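PDB 3EF4: blue copper protein from Hyphomicrobium denitrificans, which binds one copper ion per subunit as a periplasmic pseudoazurin and probably carries electrons between redox partners. Local coordinates for residues A[99-102]-A[103-106]; A[90-93]-A[94-98]. All blocks are in the same frame, centred on the assembly; numbering follows the deposited sequence.

Contact 1: A[99-102]-A[103-106]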
loop_
_atom_site.group_PDB
_atom_site.type_symbol
_atom_site.label_atom_id
_atom_site.label_comp_id
_atom_site.label_asym_id
_atom_site.label_seq_id
_atom_site.Cartn_x
_atom_site.Cartn_y
_atom_site.Cartn_z
ATOM N N LEU A 99 14.357 -1.639 1.649
ATOM C CA LEU A 99 14.220 -1.598 0.194
ATOM C C LEU A 99 14.693 -2.872 -0.501
ATOM O O LEU A 99 14.002 -3.321 -1.435
ATOM C CB LEU A 99 14.955 -0.364 -0.337
ATOM C CG LEU A 99 14.861 -0.163 -1.862
ATOM C CD1 LEU A 99 13.418 -0.017 -2.358
ATOM C CD2 LEU A 99 15.660 1.105 -2.233
ATOM N N ASP A 100 15.808 -3.440 -0.077
ATOM C CA ASP A 100 16.322 -4.638 -0.761
ATOM C C ASP A 100 15.265 -5.737 -0.686
ATOM O O ASP A 100 15.019 -6.438 -1.657
ATOM C CB ASP A 100 17.631 -5.110 -0.143
ATOM C CG ASP A 100 18.842 -4.247 -0.259
ATOM O OD1 ASP A 100 19.825 -4.375 0.520
ATOM O OD2 ASP A 100 18.899 -3.403 -1.176
ATOM N N GLN A 101 14.669 -5.902 0.497
ATOM C CA GLN A 101 13.651 -6.939 0.684
ATOM C C GLN A 101 12.398 -6.658 -0.130
ATOM O O GLN A 101 11.844 -7.603 -0.691
ATOM C CB GLN A 101 13.381 -7.082 2.176
ATOM C CG GLN A 101 14.561 -7.642 2.956
ATOM C CD GLN A 101 15.783 -6.797 3.124
ATOM O OE1 GLN A 101 15.688 -5.596 3.328
ATOM N NE2 GLN A 101 16.954 -7.489 2.975
ATOM N N ILE A 102 11.933 -5.421 -0.255
ATOM C CA ILE A 102 10.763 -5.118 -1.102
ATOM C C ILE A 102 11.084 -5.437 -2.560
ATOM O O ILE A 102 10.242 -5.987 -3.277
ATOM C CB ILE A 102 10.376 -3.651 -0.938
ATOM C CG1 ILE A 102 10.029 -3.228 0.470
ATOM C CG2 ILE A 102 9.295 -3.267 -1.912
ATOM C CD1 ILE A 102 8.890 -3.783 1.205
ATOM N N LYS A 103 12.301 -5.134 -3.034
ATOM C CA LYS A 103 12.668 -5.449 -4.413
ATOM C C LYS A 103 12.787 -6.956 -4.626
ATOM O O LYS A 103 12.496 -7.370 -5.760
ATOM C CB LYS A 103 13.982 -4.802 -4.766
ATOM C CG LYS A 103 13.893 -3.289 -4.844
ATOM C CD LYS A 103 15.227 -2.772 -5.353
ATOM C CE LYS A 103 15.106 -1.373 -5.933
ATOM N NZ LYS A 103 16.438 -0.925 -6.447
ATOM N N GLU A 104 13.136 -7.736 -3.605
ATOM C CA GLU A 104 13.291 -9.206 -3.694
ATOM C C GLU A 104 11.937 -9.884 -3.739
ATOM O O GLU A 104 11.819 -11.034 -4.140
ATOM C CB GLU A 104 14.107 -9.796 -2.531
ATOM C CG GLU A 104 15.616 -9.764 -2.667
ATOM C CD GLU A 104 16.347 -10.188 -1.395
ATOM O OE1 GLU A 104 17.057 -11.240 -1.482
ATOM O OE2 GLU A 104 16.193 -9.461 -0.342
ATOM N N TYR A 105 10.872 -9.219 -3.294
ATOM C CA TYR A 105 9.546 -9.850 -3.235
ATOM C C TYR A 105 9.032 -10.113 -4.621
ATOM O O TYR A 105 9.044 -9.249 -5.514
ATOM C CB TYR A 105 8.624 -8.947 -2.446
ATOM C CG TYR A 105 7.186 -9.400 -2.481
ATOM C CD1 TYR A 105 6.229 -8.604 -3.098
ATOM C CD2 TYR A 105 6.782 -10.614 -1.916
ATOM C CE1 TYR A 105 4.900 -8.973 -3.149
ATOM C CE2 TYR A 105 5.442 -10.994 -1.971
ATOM C CZ TYR A 105 4.509 -10.167 -2.601
ATOM O OH TYR A 105 3.163 -10.546 -2.668
ATOM N N LYS A 106 8.589 -11.354 -4.838
ATOM C CA LYS A 106 8.143 -11.816 -6.127
ATOM C C LYS A 106 6.672 -11.571 -6.228
ATOM O O LYS A 106 5.778 -12.233 -5.719
ATOM C CB LYS A 106 8.483 -13.328 -6.317
HETATM O O HOH W 1 9.130 -6.558 -5.699
#
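Turn-to-turn contacts within the short helix 99-104 and at its C-terminal end bring L99 to I102 against K103 to Y105, on the surface of this cupredoxin-type copper protein. One α-helical bond is well formed: K103 N donates to L99 O at 3.0 Å, nearly in line with the C=O. The next, from E104 N to D100 O, is as short but bent to 137° at the hydrogen. The bonds that follow are less regular: Y105 N reaches Q101 O only weakly and meets I102 O at 3.3 Å from above its carbonyl plane. A water lies 2.7 Å from both I102 O and Y105 O and links the two carbonyls.

The aliphatic part of K103 lies back along the first turn and also touches I119 of helix 109-119. With its CG anti to the carbonyl carbon (chi1 -69°) and the chain extended beyond, CG comes 3.4 Å from L99 O, and CG and CE run past CD1 of L99. Q101 and E104 lie side by side and point the same way, their amide and carboxylate planes 69° apart; Q101 NE2 and E104 OE2 stay 3.9 Å apart, too far for a hydrogen bond.

The inner side is apolar: I102, the buried member, packs on L74 and V76 of strand 73-78 and on I119. Y105 swings away from the helix, touching V46, V49 and L115, and its OH is hydrogen-bonded to the OH of Y83. Where Y105 leaves the last turn, its CB sits 3.5 Å from I102 O, the carbonyl oxygen that the water also contacts.

Contact 2: A[90-93]-A[94-98]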
loop_
_atom_site.group_PDB
_atom_site.type_symbol
_atom_site.label_atom_id
_atom_site.label_comp_id
_atom_site.label_asym_id
_atom_site.label_seq_id
_atom_site.Cartn_x
_atom_site.Cartn_y
_atom_site.Cartn_z
ATOM N N LEU A 90 2.196 1.159 -1.645
ATOM C CA LEU A 90 3.455 1.170 -0.952
ATOM C C LEU A 90 3.513 2.426 -0.070
ATOM O O LEU A 90 3.425 3.547 -0.573
ATOM C CB LEU A 90 4.612 1.176 -1.937
ATOM C CG LEU A 90 6.041 1.125 -1.354
ATOM C CD1 LEU A 90 6.243 -0.125 -0.535
ATOM C CD2 LEU A 90 7.099 1.220 -2.450
ATOM N N VAL A 91 3.694 2.235 1.226
ATOM C CA VAL A 91 3.828 3.347 2.163
ATOM C C VAL A 91 5.273 3.350 2.649
ATOM O O VAL A 91 5.753 2.330 3.165
ATOM C CB VAL A 91 2.885 3.217 3.356
ATOM C CG1 VAL A 91 3.068 4.351 4.340
ATOM C CG2 VAL A 91 1.444 3.163 2.879
ATOM N N GLN A 92 5.945 4.474 2.515
ATOM C CA GLN A 92 7.292 4.660 3.062
ATOM C C GLN A 92 7.222 5.491 4.311
ATOM O O GLN A 92 6.750 6.629 4.277
ATOM C CB GLN A 92 8.139 5.399 2.050
ATOM C CG GLN A 92 9.554 5.618 2.588
ATOM C CD GLN A 92 10.481 6.252 1.552
ATOM O OE1 GLN A 92 10.193 6.269 0.340
ATOM N NE2 GLN A 92 11.621 6.720 2.036
ATOM N N VAL A 93 7.712 4.920 5.398
ATOM C CA VAL A 93 7.812 5.608 6.667
ATOM C C VAL A 93 9.268 5.983 6.886
ATOM O O VAL A 93 10.109 5.104 7.118
ATOM C CB VAL A 93 7.297 4.735 7.830
ATOM C CG1 VAL A 93 7.347 5.509 9.141
ATOM C CG2 VAL A 93 5.907 4.209 7.536
ATOM N N GLY A 94 9.585 7.258 6.769
ATOM C CA GLY A 94 10.992 7.602 6.987
ATOM C C GLY A 94 11.935 6.940 6.029
ATOM O O GLY A 94 11.647 6.837 4.832
ATOM N N LYS A 95 13.094 6.476 6.533
ATOM C CA LYS A 95 14.130 5.832 5.733
ATOM C C LYS A 95 13.698 4.478 5.188
ATOM O O LYS A 95 13.121 3.705 5.943
ATOM C CB LYS A 95 15.395 5.724 6.581
ATOM C CG LYS A 95 16.497 4.853 6.149
ATOM C CD LYS A 95 17.467 5.072 5.023
ATOM C CE LYS A 95 17.764 3.755 4.270
ATOM N NZ LYS A 95 18.263 3.967 2.891
ATOM N N PRO A 96 13.927 4.194 3.910
ATOM C CA PRO A 96 13.483 2.925 3.302
ATOM C C PRO A 96 14.421 1.766 3.608
ATOM O O PRO A 96 15.054 1.212 2.710
ATOM C CB PRO A 96 13.498 3.235 1.806
ATOM C CG PRO A 96 14.598 4.249 1.655
ATOM C CD PRO A 96 14.534 5.084 2.917
ATOM N N VAL A 97 14.489 1.392 4.875
ATOM C CA VAL A 97 15.563 0.539 5.350
ATOM C C VAL A 97 15.504 -0.858 4.768
ATOM O O VAL A 97 16.523 -1.555 4.617
ATOM C CB VAL A 97 15.573 0.497 6.887
ATOM C CG1 VAL A 97 15.816 1.899 7.403
ATOM C CG2 VAL A 97 14.314 -0.100 7.459
ATOM N N ASN A 98 14.277 -1.282 4.401
ATOM C CA ASN A 98 14.070 -2.632 3.876
ATOM C C ASN A 98 13.823 -2.642 2.362
ATOM O O ASN A 98 13.220 -3.557 1.805
ATOM C CB ASN A 98 12.939 -3.335 4.595
ATOM C CG ASN A 98 11.630 -2.607 4.439
ATOM O OD1 ASN A 98 11.610 -1.379 4.280
ATOM N ND2 ASN A 98 10.501 -3.289 4.450
#
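At the end of strand 88-93 in the cupredoxin sheet, the chain turns out into the loop leading to helix 99-104, and Q92 fastens the first residues of that loop to the strand. Its NE2 donates to G94 O, two residues on, at 2.8 Å and 163° at the hydrogen. The acceptor lies close to the plane of the Q92 amide, and the donor stands nearly in line with the G94 carbonyl. An outstretched side chain makes this possible: CG, anti to the backbone N (chi1 180°), comes to 3.3 Å from G94 O, and the chain extended beyond CG carries the amide over to the carbonyl.

P96 lies alongside the same amide, its CD 3.5 Å from Q92 NE2. It is the centre of an inverse gamma turn, whose K95 O to V97 N bond is weak, and its ring also packs on L74 and V122. G94 bends the backbone with a positive phi of 61°; a CB there would run into V93 O. V93 itself turns its branches to V26, Y75 and A69.

The other end of the Q92 amide is engaged too, OE1 accepting from V123 N near the C-terminus. Cutting Q92 back to an alanine is likely to leave both G94 O and V123 N without these partners and to open a gap beside P96. With its oxygen and nitrogen each bonded to backbone, the buried amide is likely to be fixed in its flip, and one side chain ties strand, loop and C-terminal tail together.

The two contacts run in series along one piece of chain, contact 2 closing before contact 1 opens, with centres about 12 Å apart. Contact 2 covers the exit from strand 88-93, which lies between strands 73-78 and 18-26 in the sheet; contact 1 covers helix 99-104, which follows at once. Beyond this adjoining in sequence they do not touch. Both rest on L74 of strand 73-78, met by Q92 and P96 in one and by L99 and I102 in the other, and I119 of helix 109-119 touches L90 as well as L99, I102 and K103. Together they carry the chain from the sheet out to its C-terminal helices, away from the copper site.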